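Pectate lyase 47 (Bacillus sp. TS-47, PDB 1VBL) is a thermostable pectate lyase that cleaves pectate by elimination, probably in a calcium-dependent manner, as in other members of polysaccharide lyase family 1. Local coordinates at residues D68-D73 with L169-E174; K121-I126 with S187-I192. All coordinates share one frame; numbering follows the deposited sequence.

Contact 1 (D68-D73 with L169-E174); sequences DLNVDD and LDYFPE
Asn70 and Tyr171 reach toward each other from two irregular loops whose backbones stay well apart, the nearest CA atoms, those of Asn70 and Leu169, being 9.3 Å from one another. The contact illustrates how one pair of side chains, a short amide and a tyrosine, can join two such loops. They approach from opposite directions, the Asn70 amide arriving at the hydroxyl end of the Tyr171 ring, near the ring plane. The modelled Asn70 OD1 lies 2.5 Å from Tyr171 OH, with the amide and ring planes 54° apart, but the amide is probably turned over, so which atom faces the hydroxyl is doubtful. With Asn70 CG turned anti to the backbone N (chi1 -157°), the amide is carried across to the phenol. Each loop follows a strand of the parallel beta-helix characteristic of family 1 pectate lyases, 66-68 in one case and 164-166 in the other. Both contain an Asx turn: Asn70 N donates to Asp68 OD1 at 2.9 Å, from above the carboxylate plane, and Phe172 N donates to Asp170 OD1 at 2.9 Å. Asn70 is also the centre of an inverse gamma turn, closed by a weak bond from Val71 N to Leu69 O. Without the amide, as with an alanine here, the Tyr171 hydroxyl would probably lose its close polar neighbour and a gap open beside helix 110-126, where Asn70 packs on Gln122 and Ile126.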
loop_
_atom_site.group_PDB
_atom_site.type_symbol
_atom_site.label_atom_id
_atom_site.label_comp_id
_atom_site.label_asym_id
_atom_site.label_seq_id
_atom_site.Cartn_x
_atom_site.Cartn_y
_atom_site.Cartn_z
ATOM N N ASP A 68 7.788 17.413 1.290
ATOM C CA ASP A 68 8.232 16.665 2.458
ATOM C C ASP A 68 7.214 16.969 3.555
ATOM O O ASP A 68 7.022 18.128 3.923
ATOM C CB ASP A 68 9.624 17.149 2.878
ATOM C CG ASP A 68 10.226 16.329 4.007
ATOM O OD1 ASP A 68 9.524 15.469 4.588
ATOM O OD2 ASP A 68 11.416 16.556 4.317
ATOM N N LEU A 69 6.561 15.932 4.068
ATOM C CA LEU A 69 5.553 16.098 5.109
ATOM C C LEU A 69 6.151 16.109 6.507
ATOM O O LEU A 69 5.469 16.423 7.481
ATOM C CB LEU A 69 4.510 14.983 4.999
ATOM C CG LEU A 69 3.735 15.004 3.681
ATOM C CD1 LEU A 69 2.807 13.796 3.587
ATOM C CD2 LEU A 69 2.950 16.306 3.591
ATOM N N ASN A 70 7.430 15.764 6.597
ATOM C CA ASN A 70 8.138 15.727 7.871
ATOM C C ASN A 70 8.776 17.101 8.120
ATOM O O ASN A 70 9.996 17.213 8.262
ATOM C CB ASN A 70 9.224 14.651 7.807
ATOM C CG ASN A 70 9.627 14.134 9.169
ATOM O OD1 ASN A 70 10.780 13.756 9.380
ATOM N ND2 ASN A 70 8.677 14.091 10.098
ATOM N N VAL A 71 7.948 18.143 8.164
ATOM C CA VAL A 71 8.429 19.507 8.373
ATOM C C VAL A 71 7.547 20.262 9.362
ATOM O O VAL A 71 6.385 19.895 9.570
ATOM C CB VAL A 71 8.446 20.302 7.044
ATOM C CG1 VAL A 71 9.346 19.609 6.027
ATOM C CG2 VAL A 71 7.032 20.426 6.491
ATOM N N ASP A 72 8.088 21.317 9.969
ATOM C CA ASP A 72 7.301 22.095 10.915
ATOM C C ASP A 72 6.347 23.023 10.177
ATOM O O ASP A 72 6.247 22.980 8.950
ATOM C CB ASP A 72 8.200 22.897 11.870
ATOM C CG ASP A 72 9.174 23.812 11.148
ATOM O OD1 ASP A 72 8.784 24.437 10.143
ATOM O OD2 ASP A 72 10.332 23.919 11.607
ATOM N N ASP A 73 5.645 23.865 10.927
ATOM C CA ASP A 73 4.683 24.777 10.329
ATOM C C ASP A 73 5.318 25.851 9.451
ATOM O O ASP A 73 4.622 26.560 8.725
ATOM C CB ASP A 73 3.818 25.394 11.427
ATOM C CG ASP A 73 3.044 24.343 12.200
ATOM O OD1 ASP A 73 2.276 23.589 11.559
ATOM O OD2 ASP A 73 3.209 24.259 13.437
ATOM N N LEU A 169 8.764 7.186 7.195
ATOM C CA LEU A 169 9.539 6.521 8.229
ATOM C C LEU A 169 8.893 6.802 9.581
ATOM O O LEU A 169 8.610 7.956 9.911
ATOM C CB LEU A 169 10.971 7.060 8.223
ATOM C CG LEU A 169 12.162 6.112 8.066
ATOM C CD1 LEU A 169 11.956 5.172 6.897
ATOM C CD2 LEU A 169 13.419 6.941 7.868
ATOM N N ASP A 170 8.646 5.746 10.349
ATOM C CA ASP A 170 8.061 5.871 11.682
ATOM C C ASP A 170 9.261 5.980 12.629
ATOM O O ASP A 170 10.000 5.012 12.804
ATOM C CB ASP A 170 7.250 4.615 12.021
ATOM C CG ASP A 170 6.460 4.755 13.315
ATOM O OD1 ASP A 170 6.924 5.470 14.230
ATOM O OD2 ASP A 170 5.380 4.135 13.419
ATOM N N TYR A 171 9.454 7.150 13.230
ATOM C CA TYR A 171 10.588 7.363 14.135
ATOM C C TYR A 171 10.466 6.649 15.475
ATOM O O TYR A 171 11.447 6.531 16.219
ATOM C CB TYR A 171 10.788 8.856 14.415
ATOM C CG TYR A 171 11.196 9.695 13.225
ATOM C CD1 TYR A 171 12.008 9.173 12.218
ATOM C CD2 TYR A 171 10.826 11.034 13.141
ATOM C CE1 TYR A 171 12.445 9.971 11.159
ATOM C CE2 TYR A 171 11.259 11.839 12.091
ATOM C CZ TYR A 171 12.068 11.303 11.106
ATOM O OH TYR A 171 12.507 12.102 10.079
ATOM N N PHE A 172 9.267 6.175 15.790
ATOM C CA PHE A 172 9.045 5.504 17.062
ATOM C C PHE A 172 8.287 4.196 16.898
ATOM O O PHE A 172 7.174 4.044 17.396
ATOM C CB PHE A 172 8.297 6.449 18.000
ATOM C CG PHE A 172 8.949 7.796 18.123
ATOM C CD1 PHE A 172 10.079 7.966 18.919
ATOM C CD2 PHE A 172 8.482 8.875 17.379
ATOM C CE1 PHE A 172 10.739 9.193 18.969
ATOM C CE2 PHE A 172 9.136 10.106 17.422
ATOM C CZ PHE A 172 10.269 10.263 18.218
ATOM N N PRO A 173 8.893 3.229 16.193
ATOM C CA PRO A 173 8.278 1.921 15.959
ATOM C C PRO A 173 7.989 1.231 17.281
ATOM O O PRO A 173 8.721 1.400 18.256
ATOM C CB PRO A 173 9.345 1.164 15.170
ATOM C CG PRO A 173 10.136 2.242 14.514
ATOM C CD PRO A 173 10.239 3.281 15.600
ATOM N N GLU A 174 6.922 0.447 17.299
ATOM C CA GLU A 174 6.531 -0.298 18.480
ATOM C C GLU A 174 7.240 -1.649 18.481
ATOM O O GLU A 174 7.329 -2.310 17.447
ATOM C CB GLU A 174 5.018 -0.512 18.461
ATOM C CG GLU A 174 4.511 -1.579 19.405
ATOM C CD GLU A 174 3.090 -1.996 19.073
ATOM O OE1 GLU A 174 2.175 -1.157 19.203
ATOM O OE2 GLU A 174 2.890 -3.162 18.672
#

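Contact 2 (K121-I126 with S187-I192); sequences KQKDRI and SEYDSI. With CA (calcium ion), chain B.
Tyr189 carries this buried contact: its ring reaches from the loop that follows strand 184-186 to the last turns of helix 110-126, where Lys123, Ile126 and Gln122 receive it. Ile126 covers one face. Its CD1 sits 3.8 Å from the Tyr189 ring centroid, only 18° off the normal, a CH-pi contact made possible because CG1 stands between the backbone N and the carbonyl carbon (chi1 73°) and the chain then runs extended to the methyl. On the opposite face lies CB of Glu188, the preceding residue, offset toward the rim. Lys123 works at the edge, crossing the ring at about a right angle, with CB 3.4 Å from Tyr189 OH and 3.5 Å from Tyr189 CE1. Lys123 N is also 3.1 Å from Tyr189 OH, but at an angle too poor for a hydrogen bond. The phenol instead donates to a water in the ring plane, 2.6 Å from Tyr189 OH, and that water donates to Gln122 OE1 at 2.7 Å. Gln122 OE1 takes a second bond, from the backbone N of Tyr171. In the parallel beta-helix of this family the helix leads directly into strand 127-129, an outermost strand of the parallel sheet that also includes 192-195, so the ring joins the approaches to two strands of one sheet. The next residue after Tyr189 turns to a different task: Asp190 grips the calcium ion with both carboxylate oxygens, OD1 and OD2 each 2.6 Å from the metal. Three waters, Asp229 and Asp233 also bind this ion, and Gly230 N donates to Asp190 OD1.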
loop_
_atom_site.group_PDB
_atom_site.type_symbol
_atom_site.label_atom_id
_atom_site.label_comp_id
_atom_site.label_asym_id
_atom_site.label_seq_id
_atom_site.Cartn_x
_atom_site.Cartn_y
_atom_site.Cartn_z
ATOM N N LYS A 121 2.532 12.344 18.068
ATOM C CA LYS A 121 2.907 13.666 17.585
ATOM C C LYS A 121 3.351 13.602 16.123
ATOM O O LYS A 121 3.028 14.484 15.326
ATOM C CB LYS A 121 4.026 14.267 18.448
ATOM C CG LYS A 121 4.308 15.728 18.117
ATOM C CD LYS A 121 5.286 16.372 19.095
ATOM C CE LYS A 121 5.622 17.790 18.660
ATOM N NZ LYS A 121 6.583 18.470 19.577
ATOM N N GLN A 122 4.087 12.560 15.760
ATOM C CA GLN A 122 4.521 12.449 14.372
ATOM C C GLN A 122 3.324 12.098 13.492
ATOM O O GLN A 122 3.154 12.656 12.408
ATOM C CB GLN A 122 5.617 11.392 14.217
ATOM C CG GLN A 122 6.000 11.142 12.758
ATOM C CD GLN A 122 7.301 10.377 12.604
ATOM O OE1 GLN A 122 7.567 9.424 13.336
ATOM N NE2 GLN A 122 8.116 10.784 11.633
ATOM N N LYS A 123 2.489 11.184 13.973
ATOM C CA LYS A 123 1.306 10.764 13.232
ATOM C C LYS A 123 0.402 11.952 12.909
ATOM O O LYS A 123 0.009 12.152 11.756
ATOM C CB LYS A 123 0.526 9.719 14.041
ATOM C CG LYS A 123 -0.703 9.150 13.342
ATOM C CD LYS A 123 -1.987 9.806 13.813
ATOM C CE LYS A 123 -2.198 9.600 15.312
ATOM N NZ LYS A 123 -2.052 8.166 15.712
ATOM N N ASP A 124 0.076 12.742 13.928
ATOM C CA ASP A 124 -0.788 13.899 13.736
ATOM C C ASP A 124 -0.220 14.919 12.750
ATOM O O ASP A 124 -0.964 15.730 12.203
ATOM C CB ASP A 124 -1.075 14.587 15.079
ATOM C CG ASP A 124 -1.978 13.760 15.980
ATOM O OD1 ASP A 124 -2.647 12.832 15.479
ATOM O OD2 ASP A 124 -2.030 14.048 17.195
ATOM N N ARG A 125 1.089 14.883 12.514
ATOM C CA ARG A 125 1.702 15.834 11.590
ATOM C C ARG A 125 1.955 15.330 10.170
ATOM O O ARG A 125 1.737 16.071 9.209
ATOM C CB ARG A 125 3.027 16.362 12.157
ATOM C CG ARG A 125 3.822 17.238 11.179
ATOM C CD ARG A 125 4.896 18.057 11.897
ATOM N NE ARG A 125 4.300 19.050 12.790
ATOM C CZ ARG A 125 3.879 20.252 12.410
ATOM N NH1 ARG A 125 3.990 20.637 11.145
ATOM N NH2 ARG A 125 3.318 21.065 13.294
ATOM N N ILE A 126 2.407 14.086 10.036
ATOM C CA ILE A 126 2.734 13.544 8.718
ATOM C C ILE A 126 1.649 12.789 7.954
ATOM O O ILE A 126 1.777 12.599 6.745
ATOM C CB ILE A 126 3.989 12.645 8.785
ATOM C CG1 ILE A 126 3.664 11.319 9.475
ATOM C CG2 ILE A 126 5.106 13.381 9.538
ATOM C CD1 ILE A 126 4.835 10.351 9.501
ATOM N N SER A 187 5.708 -0.569 12.487
ATOM C CA SER A 187 5.428 0.842 12.298
ATOM C C SER A 187 3.992 1.087 11.872
ATOM O O SER A 187 3.284 0.167 11.473
ATOM C CB SER A 187 6.403 1.432 11.286
ATOM O OG SER A 187 7.702 1.471 11.847
ATOM N N GLU A 188 3.584 2.347 11.942
ATOM C CA GLU A 188 2.213 2.745 11.650
ATOM C C GLU A 188 1.913 3.441 10.325
ATOM O O GLU A 188 0.788 3.377 9.836
ATOM C CB GLU A 188 1.738 3.653 12.792
ATOM C CG GLU A 188 0.461 4.433 12.525
ATOM C CD GLU A 188 -0.766 3.776 13.117
ATOM O OE1 GLU A 188 -1.878 4.303 12.906
ATOM O OE2 GLU A 188 -0.619 2.739 13.801
ATOM N N TYR A 189 2.908 4.086 9.732
ATOM C CA TYR A 189 2.664 4.867 8.527
ATOM C C TYR A 189 2.791 4.221 7.156
ATOM O O TYR A 189 3.771 3.536 6.858
ATOM C CB TYR A 189 3.539 6.128 8.584
ATOM C CG TYR A 189 3.555 6.757 9.966
ATOM C CD1 TYR A 189 2.362 7.101 10.607
ATOM C CD2 TYR A 189 4.754 6.944 10.658
ATOM C CE1 TYR A 189 2.359 7.608 11.909
ATOM C CE2 TYR A 189 4.762 7.452 11.966
ATOM C CZ TYR A 189 3.559 7.777 12.583
ATOM O OH TYR A 189 3.550 8.249 13.879
ATOM N N ASP A 190 1.776 4.467 6.327
ATOM C CA ASP A 190 1.730 3.977 4.948
ATOM C C ASP A 190 1.735 5.206 4.048
ATOM O O ASP A 190 1.342 6.289 4.480
ATOM C CB ASP A 190 0.431 3.226 4.667
ATOM C CG ASP A 190 0.049 2.292 5.772
ATOM O OD1 ASP A 190 0.916 1.510 6.213
ATOM O OD2 ASP A 190 -1.126 2.335 6.195
ATOM N N SER A 191 2.148 5.046 2.793
ATOM C CA SER A 191 2.136 6.179 1.873
ATOM C C SER A 191 0.675 6.546 1.615
ATOM O O SER A 191 0.324 7.719 1.503
ATOM C CB SER A 191 2.842 5.816 0.564
ATOM O OG SER A 191 4.246 5.748 0.765
ATOM N N ILE A 192 -0.169 5.524 1.522
ATOM C CA ILE A 192 -1.600 5.715 1.320
ATOM C C ILE A 192 -2.336 4.678 2.151
ATOM O O ILE A 192 -2.117 3.475 2.001
ATOM C CB ILE A 192 -2.021 5.552 -0.163
ATOM C CG1 ILE A 192 -1.421 6.682 -1.003
ATOM C CG2 ILE A 192 -3.547 5.571 -0.275
ATOM C CD1 ILE A 192 -1.832 6.654 -2.468
HETATM CA CA CA B . -0.875 0.034 7.475
HETATM O O HOH W 1 5.894 7.956 14.931
HETATM O O HOH W 2 -0.345 1.453 9.325
HETATM O O HOH W 3 -3.492 0.102 7.477
HETATM O O HOH W 4 -1.087 -1.981 8.963
#

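From the N terminus the chain first leaves strand 66-68 through the loop 68-73, then runs along helix 110-126, and only later, after several short strands, reaches 169-174 and 187-192. Contact 1 closes the long loop between 68-73 and 169-174; contact 2 closes one from the helix end to 187-192. The segments alternate, so the two closures cross rather than nest, and their centres lie 7 Å apart. Direct bonds join them: Asp170 OD2 probably accepts from Glu188 N, 2.9 Å away, while Arg125 forms a salt bridge with Asp73 and donates to Val71 O. Helix 110-126 is thereby tied to loops before and after it.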